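Local coordinates for protein putative methylthioribose-1-phosphate isomerase (PDB 6A34) that probably interconverts 5-methylthioribose 1-phosphate and 5-methylthioribulose 1-phosphate, an aldose-ketose isomerisation in the methionine salvage pathway, at residues P7-R15 with A212-L220; A64-E75 with K129-A140. All coordinates share one frame; numbering follows the deposited sequence.

Interaction 1: residues P7-R15 with A212-L220; sequences PKELTKLPR and AWEYSYDGL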
loop_
_atom_site.group_PDB
_atom_site.type_symbol
_atom_site.label_atom_id
_atom_site.label_comp_id
_atom_site.label_asym_id
_atom_site.label_seq_id
_atom_site.Cartn_x
_atom_site.Cartn_y
_atom_site.Cartn_z
ATOM N N PRO A 7 -14.568 -4.267 30.055
ATOM C CA PRO A 7 -14.816 -3.909 28.664
ATOM C C PRO A 7 -15.393 -2.510 28.479
ATOM O O PRO A 7 -14.920 -1.812 27.625
ATOM C CB PRO A 7 -15.829 -4.959 28.225
ATOM C CG PRO A 7 -15.415 -6.173 28.992
ATOM C CD PRO A 7 -14.997 -5.640 30.348
ATOM N N LYS A 8 -16.338 -2.113 29.335
ATOM C CA LYS A 8 -17.101 -0.863 29.172
ATOM C C LYS A 8 -16.236 0.339 29.509
ATOM O O LYS A 8 -16.499 1.439 29.035
ATOM C CB LYS A 8 -18.351 -0.824 30.059
ATOM C CG LYS A 8 -19.640 -1.189 29.331
ATOM C CD LYS A 8 -20.789 -1.620 30.236
ATOM C CE LYS A 8 -22.056 -1.892 29.449
ATOM N NZ LYS A 8 -23.090 -2.578 30.266
ATOM N N GLU A 9 -15.200 0.123 30.313
ATOM C CA GLU A 9 -14.250 1.194 30.586
ATOM C C GLU A 9 -13.260 1.371 29.422
ATOM O O GLU A 9 -12.608 2.411 29.362
ATOM C CB GLU A 9 -13.504 0.941 31.902
ATOM C CG GLU A 9 -14.376 1.117 33.128
ATOM C CD GLU A 9 -13.723 0.703 34.434
ATOM O OE1 GLU A 9 -13.044 -0.331 34.463
ATOM O OE2 GLU A 9 -13.912 1.417 35.428
ATOM N N LEU A 10 -13.125 0.361 28.542
ATOM C CA LEU A 10 -12.093 0.340 27.469
ATOM C C LEU A 10 -12.656 0.806 26.116
ATOM O O LEU A 10 -11.922 1.326 25.285
ATOM C CB LEU A 10 -11.517 -1.073 27.370
ATOM C CG LEU A 10 -10.597 -1.479 28.524
ATOM C CD1 LEU A 10 -10.175 -2.922 28.365
ATOM C CD2 LEU A 10 -9.374 -0.572 28.636
ATOM N N THR A 11 -13.960 0.628 25.889
ATOM C CA THR A 11 -14.570 0.985 24.608
ATOM C C THR A 11 -15.992 1.495 24.838
ATOM O O THR A 11 -16.620 1.133 25.810
ATOM C CB THR A 11 -14.633 -0.213 23.654
ATOM O OG1 THR A 11 -15.008 0.276 22.360
ATOM C CG2 THR A 11 -15.613 -1.270 24.119
ATOM N N LYS A 12 -16.478 2.294 23.892
ATOM C CA LYS A 12 -17.848 2.759 23.875
ATOM C C LYS A 12 -18.675 1.937 22.880
ATOM O O LYS A 12 -19.865 2.104 22.789
ATOM C CB LYS A 12 -17.904 4.235 23.486
ATOM C CG LYS A 12 -17.401 5.207 24.541
ATOM C CD LYS A 12 -17.178 6.613 23.978
ATOM C CE LYS A 12 -16.277 7.462 24.855
ATOM N NZ LYS A 12 -15.243 8.176 24.066
ATOM N N LEU A 13 -18.010 1.061 22.133
ATOM C CA LEU A 13 -18.650 0.226 21.163
ATOM C C LEU A 13 -19.421 -0.877 21.876
ATOM O O LEU A 13 -18.936 -1.430 22.869
ATOM C CB LEU A 13 -17.592 -0.408 20.247
ATOM C CG LEU A 13 -16.928 0.523 19.233
ATOM C CD1 LEU A 13 -15.763 -0.176 18.552
ATOM C CD2 LEU A 13 -17.913 1.027 18.190
ATOM N N PRO A 14 -20.576 -1.300 21.312
ATOM C CA PRO A 14 -21.217 -2.548 21.716
ATOM C C PRO A 14 -20.389 -3.732 21.213
ATOM O O PRO A 14 -19.494 -3.557 20.363
ATOM C CB PRO A 14 -22.540 -2.554 20.939
ATOM C CG PRO A 14 -22.165 -1.828 19.663
ATOM C CD PRO A 14 -21.205 -0.737 20.109
ATOM N N ARG A 15 -20.705 -4.922 21.729
ATOM C CA ARG A 15 -20.154 -6.141 21.225
ATOM C C ARG A 15 -20.441 -6.207 19.718
ATOM O O ARG A 15 -21.440 -5.689 19.236
ATOM C CB ARG A 15 -20.669 -7.331 22.039
ATOM C CG ARG A 15 -19.807 -7.623 23.254
ATOM C CD ARG A 15 -20.400 -8.151 24.537
ATOM N NE ARG A 15 -20.215 -9.576 24.583
ATOM C CZ ARG A 15 -19.990 -10.363 25.639
ATOM N NH1 ARG A 15 -20.262 -11.637 25.484
ATOM N NH2 ARG A 15 -19.466 -9.957 26.779
ATOM N N ALA A 212 -9.459 2.419 11.518
ATOM C CA ALA A 212 -9.437 3.887 11.656
ATOM C C ALA A 212 -10.767 4.347 12.313
ATOM O O ALA A 212 -10.792 5.240 13.168
ATOM C CB ALA A 212 -9.157 4.544 10.319
ATOM N N TRP A 213 -11.859 3.674 11.938
ATOM C CA TRP A 213 -13.174 3.942 12.416
ATOM C C TRP A 213 -13.305 3.609 13.913
ATOM O O TRP A 213 -13.614 4.489 14.688
ATOM C CB TRP A 213 -14.202 3.192 11.571
ATOM C CG TRP A 213 -15.576 3.517 12.039
ATOM C CD1 TRP A 213 -16.311 4.602 11.682
ATOM C CD2 TRP A 213 -16.321 2.829 13.055
ATOM N NE1 TRP A 213 -17.473 4.623 12.395
ATOM C CE2 TRP A 213 -17.524 3.546 13.233
ATOM C CE3 TRP A 213 -16.103 1.679 13.823
ATOM C CZ2 TRP A 213 -18.503 3.158 14.151
ATOM C CZ3 TRP A 213 -17.083 1.281 14.715
ATOM C CH2 TRP A 213 -18.260 2.016 14.882
ATOM N N GLU A 214 -13.047 2.361 14.317
ATOM C CA GLU A 214 -13.295 1.961 15.720
ATOM C C GLU A 214 -12.355 2.689 16.684
ATOM O O GLU A 214 -12.778 2.995 17.783
ATOM C CB GLU A 214 -13.234 0.451 15.957
ATOM C CG GLU A 214 -11.962 -0.261 15.508
ATOM C CD GLU A 214 -11.850 -1.635 16.157
ATOM O OE1 GLU A 214 -11.718 -1.660 17.395
ATOM O OE2 GLU A 214 -12.008 -2.680 15.453
ATOM N N TYR A 215 -11.087 2.929 16.302
ATOM C CA TYR A 215 -10.162 3.520 17.256
ATOM C C TYR A 215 -10.491 5.003 17.386
ATOM O O TYR A 215 -10.355 5.597 18.480
ATOM C CB TYR A 215 -8.696 3.265 16.887
ATOM C CG TYR A 215 -8.271 1.816 16.938
ATOM C CD1 TYR A 215 -8.628 1.001 18.003
ATOM C CD2 TYR A 215 -7.536 1.239 15.912
ATOM C CE1 TYR A 215 -8.250 -0.331 18.062
ATOM C CE2 TYR A 215 -7.148 -0.090 15.959
ATOM C CZ TYR A 215 -7.505 -0.884 17.037
ATOM O OH TYR A 215 -7.159 -2.210 17.092
ATOM N N SER A 216 -10.915 5.596 16.271
ATOM C CA SER A 216 -11.416 6.955 16.302
ATOM C C SER A 216 -12.704 7.041 17.151
ATOM O O SER A 216 -12.807 7.862 18.032
ATOM C CB SER A 216 -11.613 7.508 14.927
ATOM O OG SER A 216 -11.780 8.905 15.036
ATOM N N TYR A 217 -13.669 6.164 16.901
ATOM C CA TYR A 217 -14.886 6.110 17.677
ATOM C C TYR A 217 -14.596 6.187 19.178
ATOM O O TYR A 217 -15.306 6.888 19.901
ATOM C CB TYR A 217 -15.674 4.837 17.374
ATOM C CG TYR A 217 -17.094 4.848 17.888
ATOM C CD1 TYR A 217 -17.381 4.384 19.157
ATOM C CD2 TYR A 217 -18.147 5.293 17.109
ATOM C CE1 TYR A 217 -18.671 4.358 19.648
ATOM C CE2 TYR A 217 -19.451 5.273 17.584
ATOM C CZ TYR A 217 -19.714 4.808 18.867
ATOM O OH TYR A 217 -20.982 4.745 19.386
ATOM N N ASP A 218 -13.538 5.513 19.636
ATOM C CA ASP A 218 -13.223 5.465 21.035
ATOM C C ASP A 218 -12.314 6.611 21.455
ATOM O O ASP A 218 -11.887 6.645 22.611
ATOM C CB ASP A 218 -12.628 4.107 21.411
ATOM C CG ASP A 218 -13.683 3.048 21.680
ATOM O OD1 ASP A 218 -14.823 3.450 22.027
ATOM O OD2 ASP A 218 -13.361 1.819 21.561
ATOM N N GLY A 219 -11.983 7.537 20.547
ATOM C CA GLY A 219 -11.148 8.695 20.920
ATOM C C GLY A 219 -9.660 8.390 21.121
ATOM O O GLY A 219 -8.945 9.151 21.783
ATOM N N LEU A 220 -9.142 7.302 20.538
ATOM C CA LEU A 220 -7.670 7.110 20.517
ATOM C C LEU A 220 -7.051 8.146 19.566
ATOM O O LEU A 220 -7.652 8.495 18.565
ATOM C CB LEU A 220 -7.343 5.687 20.049
ATOM C CG LEU A 220 -7.307 4.619 21.133
ATOM C CD1 LEU A 220 -8.665 4.460 21.828
ATOM C CD2 LEU A 220 -6.849 3.295 20.534
#
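The carboxylate of Asp218, one residue past the end of helix 206-217, takes two hydrogen bonds from consecutive residues of the N-terminal segment, one on each oxygen. Thr11 OG1 donates to Asp218 OD2, modelled at 2.4 Å, so short that the exact length is doubtful. Lys12 N donates to Asp218 OD1 at 2.7 Å, nearly straight at 167°, on the syn side but 29° out of the carboxylate plane. Thr11 OG1, swung opposite the backbone N (chi1 -170°), also accepts from Leu13 N at 3.1 Å, an ST turn that helps hold this torsion. Arg185 forms a salt bridge with OD2, which probably favours the ionised carboxylate.

Beyond this polar grip, Leu13 pushes its branched end against the helix. Leu13 CD2 lies over one face of the Tyr217 ring, 3.8 Å from the centroid, a CH-pi contact, and meets Trp213 CH2 obliquely at 3.5 Å. The other methyl, Leu13 CD1, reaches Glu214 CB at 3.7 Å. Glu214 turns its carboxylate elsewhere, to Ser171 N and Arg185 among others. Lys12 CB touches the edge of the Tyr217 ring at CE1 (3.9 Å). The carbonyl oxygen of Leu13 takes a hydrogen bond from His176.

Gly219, with positive phi, closes the helix by a Schellman motif: Leu220 N bonds to Tyr215 O and Gly219 N to Ser216 O. The contact thus docks an N-terminal loop on a Schellman-capped helix that links two parallel strands, 193-199 and 222-225, in the beta-alpha-beta manner of a Rossmann-like domain.

Interaction 2: residues A64-E75 with K129-A140; sequences AAAGFGLALYAE and KRLIVQEAYKIA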
loop_
_atom_site.group_PDB
_atom_site.type_symbol
_atom_site.label_atom_id
_atom_site.label_comp_id
_atom_site.label_asym_id
_atom_site.label_seq_id
_atom_site.Cartn_x
_atom_site.Cartn_y
_atom_site.Cartn_z
ATOM N N ALA A 64 -19.035 -16.776 17.434
ATOM C CA ALA A 64 -20.071 -16.424 18.386
ATOM C C ALA A 64 -21.413 -16.274 17.661
ATOM O O ALA A 64 -22.450 -16.697 18.197
ATOM C CB ALA A 64 -19.703 -15.167 19.151
ATOM N N ALA A 65 -21.388 -15.673 16.462
ATOM C CA ALA A 65 -22.600 -15.471 15.699
ATOM C C ALA A 65 -23.256 -16.829 15.432
ATOM O O ALA A 65 -24.451 -16.971 15.601
ATOM C CB ALA A 65 -22.347 -14.720 14.414
ATOM N N ALA A 66 -22.458 -17.814 15.029
ATOM C CA ALA A 66 -22.988 -19.114 14.649
ATOM C C ALA A 66 -23.568 -19.815 15.876
ATOM O O ALA A 66 -24.588 -20.504 15.774
ATOM C CB ALA A 66 -21.893 -19.952 14.061
ATOM N N GLY A 67 -22.839 -19.702 16.995
ATOM C CA GLY A 67 -23.229 -20.255 18.242
ATOM C C GLY A 67 -24.538 -19.642 18.712
ATOM O O GLY A 67 -25.395 -20.348 19.185
ATOM N N PHE A 68 -24.672 -18.318 18.569
ATOM C CA PHE A 68 -25.911 -17.630 18.934
ATOM C C PHE A 68 -27.045 -17.953 17.965
ATOM O O PHE A 68 -28.180 -17.714 18.287
ATOM C CB PHE A 68 -25.701 -16.123 19.014
ATOM C CG PHE A 68 -24.954 -15.708 20.250
ATOM C CD1 PHE A 68 -25.199 -16.321 21.465
ATOM C CD2 PHE A 68 -24.019 -14.694 20.202
ATOM C CE1 PHE A 68 -24.531 -15.923 22.606
ATOM C CE2 PHE A 68 -23.335 -14.316 21.341
ATOM C CZ PHE A 68 -23.583 -14.933 22.535
ATOM N N GLY A 69 -26.714 -18.450 16.767
ATOM C CA GLY A 69 -27.712 -18.945 15.824
ATOM C C GLY A 69 -28.397 -20.204 16.327
ATOM O O GLY A 69 -29.593 -20.404 16.081
ATOM N N LEU A 70 -27.644 -21.051 17.034
ATOM C CA LEU A 70 -28.221 -22.228 17.682
ATOM C C LEU A 70 -29.009 -21.849 18.940
ATOM O O LEU A 70 -30.015 -22.449 19.222
ATOM C CB LEU A 70 -27.101 -23.217 17.988
ATOM C CG LEU A 70 -26.428 -23.785 16.734
ATOM C CD1 LEU A 70 -25.244 -24.635 17.114
ATOM C CD2 LEU A 70 -27.422 -24.591 15.903
ATOM N N ALA A 71 -28.507 -20.886 19.715
ATOM C CA ALA A 71 -29.232 -20.353 20.866
ATOM C C ALA A 71 -30.594 -19.844 20.385
ATOM O O ALA A 71 -31.624 -20.205 20.944
ATOM C CB ALA A 71 -28.442 -19.251 21.524
ATOM N N LEU A 72 -30.573 -19.048 19.312
ATOM C CA LEU A 72 -31.780 -18.515 18.708
ATOM C C LEU A 72 -32.705 -19.683 18.332
ATOM O O LEU A 72 -33.896 -19.665 18.655
ATOM C CB LEU A 72 -31.443 -17.647 17.495
ATOM C CG LEU A 72 -32.650 -17.051 16.776
ATOM C CD1 LEU A 72 -33.279 -15.942 17.594
ATOM C CD2 LEU A 72 -32.275 -16.510 15.416
ATOM N N TYR A 73 -32.146 -20.712 17.700
ATOM C CA TYR A 73 -32.923 -21.868 17.343
ATOM C C TYR A 73 -33.594 -22.447 18.593
ATOM O O TYR A 73 -34.780 -22.790 18.564
ATOM C CB TYR A 73 -32.093 -22.952 16.658
ATOM C CG TYR A 73 -32.905 -24.203 16.511
ATOM C CD1 TYR A 73 -33.935 -24.280 15.579
ATOM C CD2 TYR A 73 -32.708 -25.266 17.376
ATOM C CE1 TYR A 73 -34.756 -25.401 15.504
ATOM C CE2 TYR A 73 -33.516 -26.390 17.312
ATOM C CZ TYR A 73 -34.542 -26.456 16.379
ATOM O OH TYR A 73 -35.302 -27.583 16.348
ATOM N N ALA A 74 -32.824 -22.586 19.677
ATOM C CA ALA A 74 -33.311 -23.227 20.896
ATOM C C ALA A 74 -34.503 -22.454 21.501
ATOM O O ALA A 74 -35.473 -23.059 21.950
ATOM C CB ALA A 74 -32.172 -23.357 21.882
ATOM N N GLU A 75 -34.440 -21.117 21.503
ATOM C CA GLU A 75 -35.460 -20.265 22.139
ATOM C C GLU A 75 -36.682 -20.010 21.229
ATOM O O GLU A 75 -37.663 -19.462 21.671
ATOM C CB GLU A 75 -34.793 -18.966 22.601
ATOM C CG GLU A 75 -33.819 -19.216 23.748
ATOM C CD GLU A 75 -33.383 -17.988 24.519
ATOM O OE1 GLU A 75 -33.169 -16.931 23.884
ATOM O OE2 GLU A 75 -33.278 -18.092 25.761
ATOM N N LYS A 129 -32.233 -27.046 25.828
ATOM C CA LYS A 129 -32.385 -25.641 25.476
ATOM C C LYS A 129 -31.493 -24.774 26.369
ATOM O O LYS A 129 -30.731 -23.937 25.852
ATOM C CB LYS A 129 -33.851 -25.209 25.567
ATOM C CG LYS A 129 -34.766 -25.853 24.527
ATOM C CD LYS A 129 -36.158 -25.230 24.442
ATOM C CE LYS A 129 -36.970 -25.764 23.271
ATOM N NZ LYS A 129 -38.430 -25.549 23.418
ATOM N N ARG A 130 -31.602 -24.954 27.690
ATOM C CA ARG A 130 -30.876 -24.097 28.622
ATOM C C ARG A 130 -29.370 -24.181 28.333
ATOM O O ARG A 130 -28.675 -23.175 28.375
ATOM C CB ARG A 130 -31.102 -24.491 30.087
ATOM C CG ARG A 130 -30.620 -23.454 31.098
ATOM C CD ARG A 130 -30.657 -23.914 32.553
ATOM N NE ARG A 130 -29.775 -25.045 32.781
ATOM C CZ ARG A 130 -28.443 -24.984 32.837
ATOM N NH1 ARG A 130 -27.827 -23.809 32.820
ATOM N NH2 ARG A 130 -27.740 -26.103 32.913
ATOM N N LEU A 131 -28.900 -25.405 28.093
ATOM C CA LEU A 131 -27.513 -25.721 27.905
ATOM C C LEU A 131 -26.973 -25.062 26.622
ATOM O O LEU A 131 -25.875 -24.503 26.637
ATOM C CB LEU A 131 -27.355 -27.237 27.843
ATOM C CG LEU A 131 -27.313 -27.941 29.195
ATOM C CD1 LEU A 131 -27.457 -29.438 29.003
ATOM C CD2 LEU A 131 -26.048 -27.607 29.959
ATOM N N ILE A 132 -27.743 -25.148 25.536
ATOM C CA ILE A 132 -27.353 -24.580 24.266
ATOM C C ILE A 132 -27.133 -23.080 24.426
ATOM O O ILE A 132 -26.150 -22.560 23.941
ATOM C CB ILE A 132 -28.426 -24.830 23.197
ATOM C CG1 ILE A 132 -28.481 -26.298 22.783
ATOM C CG2 ILE A 132 -28.224 -23.906 22.003
ATOM C CD1 ILE A 132 -29.730 -26.640 22.017
ATOM N N VAL A 133 -28.100 -22.398 25.053
ATOM C CA VAL A 133 -28.057 -20.965 25.163
ATOM C C VAL A 133 -26.834 -20.599 26.020
ATOM O O VAL A 133 -26.068 -19.654 25.686
ATOM C CB VAL A 133 -29.367 -20.381 25.732
ATOM C CG1 VAL A 133 -29.224 -18.902 26.096
ATOM C CG2 VAL A 133 -30.546 -20.602 24.789
ATOM N N GLN A 134 -26.654 -21.351 27.112
ATOM C CA GLN A 134 -25.600 -21.089 28.044
ATOM C C GLN A 134 -24.239 -21.216 27.330
ATOM O O GLN A 134 -23.368 -20.387 27.531
ATOM C CB GLN A 134 -25.695 -22.032 29.248
ATOM C CG GLN A 134 -24.523 -21.904 30.213
ATOM C CD GLN A 134 -24.680 -22.763 31.445
ATOM O OE1 GLN A 134 -25.103 -22.296 32.501
ATOM N NE2 GLN A 134 -24.337 -24.030 31.313
ATOM N N GLU A 135 -24.074 -22.293 26.562
ATOM C CA GLU A 135 -22.901 -22.559 25.793
ATOM C C GLU A 135 -22.586 -21.411 24.815
ATOM O O GLU A 135 -21.425 -21.047 24.705
ATOM C CB GLU A 135 -23.032 -23.871 25.019
ATOM C CG GLU A 135 -21.704 -24.592 24.850
ATOM C CD GLU A 135 -20.918 -24.870 26.129
ATOM O OE1 GLU A 135 -21.494 -24.714 27.230
ATOM O OE2 GLU A 135 -19.726 -25.266 26.022
ATOM N N ALA A 136 -23.597 -20.867 24.120
ATOM C CA ALA A 136 -23.375 -19.785 23.166
ATOM C C ALA A 136 -22.854 -18.543 23.899
ATOM O O ALA A 136 -21.946 -17.866 23.408
ATOM C CB ALA A 136 -24.628 -19.495 22.376
ATOM N N TYR A 137 -23.354 -18.281 25.120
ATOM C CA TYR A 137 -22.875 -17.137 25.877
ATOM C C TYR A 137 -21.427 -17.382 26.310
ATOM O O TYR A 137 -20.629 -16.449 26.379
ATOM C CB TYR A 137 -23.753 -16.804 27.084
ATOM C CG TYR A 137 -24.980 -15.991 26.747
ATOM C CD1 TYR A 137 -24.872 -14.705 26.232
ATOM C CD2 TYR A 137 -26.253 -16.497 26.947
ATOM C CE1 TYR A 137 -25.988 -13.948 25.924
ATOM C CE2 TYR A 137 -27.380 -15.749 26.655
ATOM C CZ TYR A 137 -27.246 -14.479 26.127
ATOM O OH TYR A 137 -28.337 -13.742 25.825
ATOM N N LYS A 138 -21.113 -18.634 26.637
ATOM C CA LYS A 138 -19.788 -19.007 27.083
ATOM C C LYS A 138 -18.758 -18.761 25.960
ATOM O O LYS A 138 -17.682 -18.318 26.241
ATOM C CB LYS A 138 -19.770 -20.474 27.516
ATOM C CG LYS A 138 -19.914 -20.762 29.000
ATOM C CD LYS A 138 -19.657 -22.254 29.227
ATOM C CE LYS A 138 -19.960 -22.790 30.610
ATOM N NZ LYS A 138 -19.896 -24.273 30.589
ATOM N N ILE A 139 -19.106 -19.108 24.717
ATOM C CA ILE A 139 -18.241 -18.931 23.577
ATOM C C ILE A 139 -17.922 -17.438 23.427
ATOM O O ILE A 139 -16.764 -17.054 23.346
ATOM C CB ILE A 139 -18.864 -19.558 22.318
ATOM C CG1 ILE A 139 -18.934 -21.079 22.456
ATOM C CG2 ILE A 139 -18.102 -19.156 21.047
ATOM C CD1 ILE A 139 -19.868 -21.745 21.455
ATOM N N ALA A 140 -18.954 -16.592 23.462
ATOM C CA ALA A 140 -18.768 -15.168 23.294
ATOM C C ALA A 140 -17.925 -14.625 24.446
ATOM O O ALA A 140 -16.937 -13.950 24.177
ATOM C CB ALA A 140 -20.079 -14.443 23.184
HETATM O O HOH W 1 -38.245 -22.933 21.744
#
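Ala64 and Ala140 meet through their CB atoms at one end of the packed stretch of an antiparallel helix pair, part of the N-terminal helical region of this eIF-2B-like fold. The segment axes approach to 8.3 Å with their directions at 159°, a close spacing made possible by the small residues at the interface. Ala64 CA also rests on Ile139 CG2. One turn on, Gly67 presents only backbone, and its carbonyl oxygen lies 3.4 Å from Ala136 CB.

Phe68 carries the aromatic part of the contact. Its CG stands anti to the carbonyl carbon (chi1 -75°), which lays the ring along helix 129-140: CD1 packs on Ala136 CB at 3.4 Å, CZ on Ala140 CB at 3.6 Å, and the CE1 corner points over one face of Tyr137. The two rings form an offset edge-to-face pair, centroids 5.4 Å apart and planes at 64°, while Tyr137 OH is hydrogen-bonded to Tyr19 O of strand 17-20. Cutting Phe68 back to an alanine would probably open a gap above Ala136 and Ala140 and deprive the Tyr137 ring of its edge-on partner.

Leu70 O sits against Ile132 CG2, with Leu70's side chain turned to helices 82-97 and 104-119. Ala71 CB packs against Ala136 CB and Val133 CA. Ala74 CB settles on Ile132 CG2 at 4.0 Å, and the extended Lys129 chain runs past Ala74 O. One water bridges the two, donating to Ala74 O and accepting from Lys129 NZ. Glu75 lies across Val133 at about a right angle: its OE1 bonds to the hydroxyl of Tyr19, while its CG touches Val133 CG2 at 3.7 Å.

In the fold
From the N terminus, the chain first passes residues 7-15, which meet residues 212-220, at the end of helix 206-217, to close the long outer loop of interaction 1, with nearly two hundred residues between. Interaction 2 falls wholly within that loop: helix 59-76 leads through helices 82-97 and 104-119 before helix 125-157 returns to pack against it. The two contacts therefore nest and do not cross. Interaction 2 joins helices within the N-terminal region, whereas interaction 1 ties the chain's start to the Rossmann-like part. Their centres lie about 26 Å apart, yet they touch where Arg15 NH1 packs on Ala140 CB at 3.6 Å, and Arg15 also forms a salt bridge with Asp141 on helix 125-157.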